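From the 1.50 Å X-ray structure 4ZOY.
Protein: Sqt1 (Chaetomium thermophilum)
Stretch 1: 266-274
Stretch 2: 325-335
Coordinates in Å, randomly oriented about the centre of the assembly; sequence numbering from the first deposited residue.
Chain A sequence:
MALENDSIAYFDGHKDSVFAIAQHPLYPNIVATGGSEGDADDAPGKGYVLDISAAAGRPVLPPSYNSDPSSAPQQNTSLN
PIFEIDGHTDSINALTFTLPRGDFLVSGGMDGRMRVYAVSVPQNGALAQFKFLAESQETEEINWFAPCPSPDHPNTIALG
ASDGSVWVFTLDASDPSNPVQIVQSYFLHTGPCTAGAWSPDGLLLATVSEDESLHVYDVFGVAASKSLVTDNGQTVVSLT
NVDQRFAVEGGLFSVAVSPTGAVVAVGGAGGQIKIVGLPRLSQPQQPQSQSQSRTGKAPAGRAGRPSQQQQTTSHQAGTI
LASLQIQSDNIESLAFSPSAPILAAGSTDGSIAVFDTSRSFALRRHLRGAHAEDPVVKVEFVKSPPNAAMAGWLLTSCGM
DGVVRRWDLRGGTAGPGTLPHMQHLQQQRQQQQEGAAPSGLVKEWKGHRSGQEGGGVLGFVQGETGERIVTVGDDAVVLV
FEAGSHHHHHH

Stretch 1, residues 266-274: VGGAGGQIK
Stretch 2, residues 325-335: QIQSDNIESLA

How do the two backbones run? Stretch 1 is a hairpin: strand 266-268 turns through A269 to G271 and returns in an extended path through I273 and K274, with V266 N to K274 O and K274 N to V266 O both 2.9 Å. Strand 331-335 packs nearly antiparallel to strand 266-268, at 156°, with axes approaching to 5.4 Å. CA atoms pair as G267 with I331 (4.9 Å), A269 with N330 (4.2 Å), G270 with D329 (4.3 Å) and G271 with Q327 (4.5 Å).

Which polar links tie them? I331 N donates to G268 O at 2.9 Å, and N330 CA approaches that same G268 O at 3.3 Å. At the turn, Q325, with chi1 and chi2 both t, extends its amide so that NE2 donates to G270 O at 2.8 Å. Water 1 joins G270 N (2.8 Å) to D329 OD1 (2.9 Å); water 2 joins G271 O (2.7 Å) to Q327 N and Q327 OE1 (both 2.9 Å).

Why are glycines at the turn and beside I331? G270 (phi/psi 70/13) and G271 (82/11) have positive phi, which favours glycine. A CB on G271 would also lie 2.0 Å from Q327 O; instead, G271 CA sits 3.6 Å from that oxygen. On G267, a CB would clash with I331 CG2 at 2.6 Å.

What fills the apolar interior? I331 (chi1 m, chi2 m), I273 (m, t) and L334 (m, t) all point toward the opposite stretch and are buried. I273 CG1 meets I331 CG1 at 3.9 Å, and I273 CD1 meets L334 CD2 at 4.2 Å. L334 CD1 reaches G267 N at 3.3 Å, using the space a bare glycine leaves. Branched aliphatic side chains suit this pocket, packing closely without polar groups needing partners.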

# COMPACT_ATOMS: atom_id res chain seq x y z
N VAL A 266 11.52 8.01 0.42
CA VAL A 266 11.59 6.94 1.42
C VAL A 266 11.34 7.56 2.78
O VAL A 266 11.71 8.70 3.04
CB VAL A 266 12.93 6.17 1.41
CG1 VAL A 266 13.17 5.55 0.04
CG2 VAL A 266 14.11 7.08 1.79
N GLY A 267 10.67 6.81 3.64
CA GLY A 267 10.31 7.29 4.96
C GLY A 267 10.77 6.30 5.99
O GLY A 267 10.73 5.09 5.78
N GLY A 268 11.24 6.81 7.12
CA GLY A 268 11.78 5.92 8.12
C GLY A 268 11.71 6.42 9.54
O GLY A 268 10.87 7.24 9.88
N ALA A 269 12.62 5.91 10.36
CA ALA A 269 12.64 6.23 11.78
C ALA A 269 12.84 7.72 12.04
O ALA A 269 13.41 8.44 11.22
CB ALA A 269 13.73 5.42 12.47
N GLY A 270 12.36 8.18 13.19
CA GLY A 270 12.61 9.55 13.62
C GLY A 270 11.89 10.61 12.81
O GLY A 270 12.20 11.80 12.91
N GLY A 271 10.94 10.19 11.99
CA GLY A 271 10.21 11.12 11.14
C GLY A 271 10.95 11.48 9.86
O GLY A 271 10.53 12.40 9.16
N GLN A 272 12.03 10.77 9.56
CA GLN A 272 12.87 11.19 8.44
C GLN A 272 12.31 10.74 7.10
O GLN A 272 11.78 9.63 6.97
CB GLN A 272 14.28 10.66 8.59
CG GLN A 272 15.05 11.30 9.74
CD GLN A 272 16.54 11.07 9.64
OE1 GLN A 272 17.21 11.67 8.79
NE2 GLN A 272 17.06 10.20 10.48
N ILE A 273 12.43 11.63 6.13
CA ILE A 273 12.07 11.37 4.75
C ILE A 273 13.24 11.79 3.86
O ILE A 273 13.82 12.84 4.08
CB ILE A 273 10.81 12.13 4.32
CG1 ILE A 273 9.62 11.75 5.20
CG2 ILE A 273 10.50 11.87 2.85
CD1 ILE A 273 8.47 12.69 5.10
N LYS A 274 13.59 10.96 2.89
CA LYS A 274 14.60 11.32 1.90
C LYS A 274 13.99 11.29 0.51
O LYS A 274 13.25 10.36 0.18
CB LYS A 274 15.80 10.37 1.95
CG LYS A 274 16.50 10.28 3.30
CD LYS A 274 17.35 11.51 3.54
CE LYS A 274 18.00 11.48 4.92
NZ LYS A 274 18.93 12.65 5.08
N GLN A 325 12.45 16.25 8.06
CA GLN A 325 12.20 15.79 9.39
C GLN A 325 11.52 16.73 10.34
O GLN A 325 12.18 17.46 11.21
CB GLN A 325 13.51 15.29 10.03
CG GLN A 325 13.37 14.52 11.34
CD GLN A 325 14.70 14.14 11.97
OE1 GLN A 325 15.73 14.68 11.68
NE2 GLN A 325 14.66 13.18 12.84
N ILE A 326 10.22 16.71 10.03
CA ILE A 326 9.19 17.48 10.67
C ILE A 326 8.45 16.66 11.67
O ILE A 326 8.07 17.09 12.60
CB ILE A 326 8.14 17.94 9.61
CG1 ILE A 326 8.75 18.85 8.56
CG2 ILE A 326 6.93 18.61 10.23
CD1 ILE A 326 9.37 20.12 9.09
N GLN A 327 8.20 15.44 11.39
CA GLN A 327 7.52 14.57 12.34
C GLN A 327 8.51 13.89 13.27
O GLN A 327 9.72 14.04 13.10
CB GLN A 327 6.67 13.56 11.56
CG GLN A 327 5.63 14.26 10.73
CD GLN A 327 5.20 13.46 9.52
OE1 GLN A 327 5.95 13.35 8.55
NE2 GLN A 327 3.98 12.92 9.56
N SER A 328 8.01 13.17 14.27
CA SER A 328 8.88 12.75 15.37
C SER A 328 9.09 11.25 15.50
O SER A 328 9.88 10.80 16.32
CB SER A 328 8.33 13.29 16.70
OG SER A 328 7.12 12.65 17.06
N ASP A 329 8.38 10.47 14.69
CA ASP A 329 8.47 9.02 14.80
C ASP A 329 8.31 8.43 13.39
O ASP A 329 8.06 9.17 12.44
CB ASP A 329 7.40 8.49 15.77
CG ASP A 329 7.79 7.17 16.43
OD1 ASP A 329 8.64 6.41 15.91
OD2 ASP A 329 7.20 6.86 17.49
N ASN A 330 8.44 7.11 13.30
CA ASN A 330 8.46 6.38 12.03
C ASN A 330 7.48 6.90 11.00
O ASN A 330 6.29 7.10 11.28
CB ASN A 330 8.16 4.90 12.27
CG ASN A 330 9.24 4.19 13.09
OD1 ASN A 330 10.21 4.80 13.52
ND2 ASN A 330 9.06 2.89 13.28
N ILE A 331 7.97 7.13 9.79
CA ILE A 331 7.09 7.42 8.67
C ILE A 331 6.61 6.09 8.10
O ILE A 331 7.35 5.37 7.45
CB ILE A 331 7.79 8.24 7.59
CG1 ILE A 331 8.32 9.57 8.17
CG2 ILE A 331 6.82 8.47 6.41
CD1 ILE A 331 7.28 10.40 8.91
N GLU A 332 5.36 5.76 8.39
CA GLU A 332 4.84 4.45 8.04
C GLU A 332 4.11 4.45 6.70
O GLU A 332 3.85 3.38 6.15
CB GLU A 332 3.91 3.93 9.13
CG GLU A 332 4.65 3.54 10.42
CD GLU A 332 5.53 2.30 10.26
OE1 GLU A 332 5.45 1.63 9.20
OE2 GLU A 332 6.30 1.98 11.20
N SER A 333 3.80 5.64 6.18
CA SER A 333 3.07 5.71 4.93
C SER A 333 3.40 7.01 4.19
O SER A 333 3.42 8.07 4.79
CB SER A 333 1.56 5.59 5.20
OG SER A 333 0.84 5.64 3.99
N LEU A 334 3.66 6.88 2.89
CA LEU A 334 4.02 7.98 2.00
C LEU A 334 3.17 7.91 0.76
O LEU A 334 2.99 6.83 0.20
CB LEU A 334 5.50 7.90 1.58
CG LEU A 334 6.58 8.33 2.56
CD1 LEU A 334 7.94 7.84 2.08
CD2 LEU A 334 6.54 9.83 2.68
N ALA A 335 2.68 9.06 0.30
CA ALA A 335 1.95 9.09 -0.97
C ALA A 335 2.15 10.40 -1.69
O ALA A 335 1.98 11.48 -1.11
CB ALA A 335 0.47 8.84 -0.74
O HOH W 1 11.45 6.77 15.44
O HOH W 2 8.62 14.33 8.74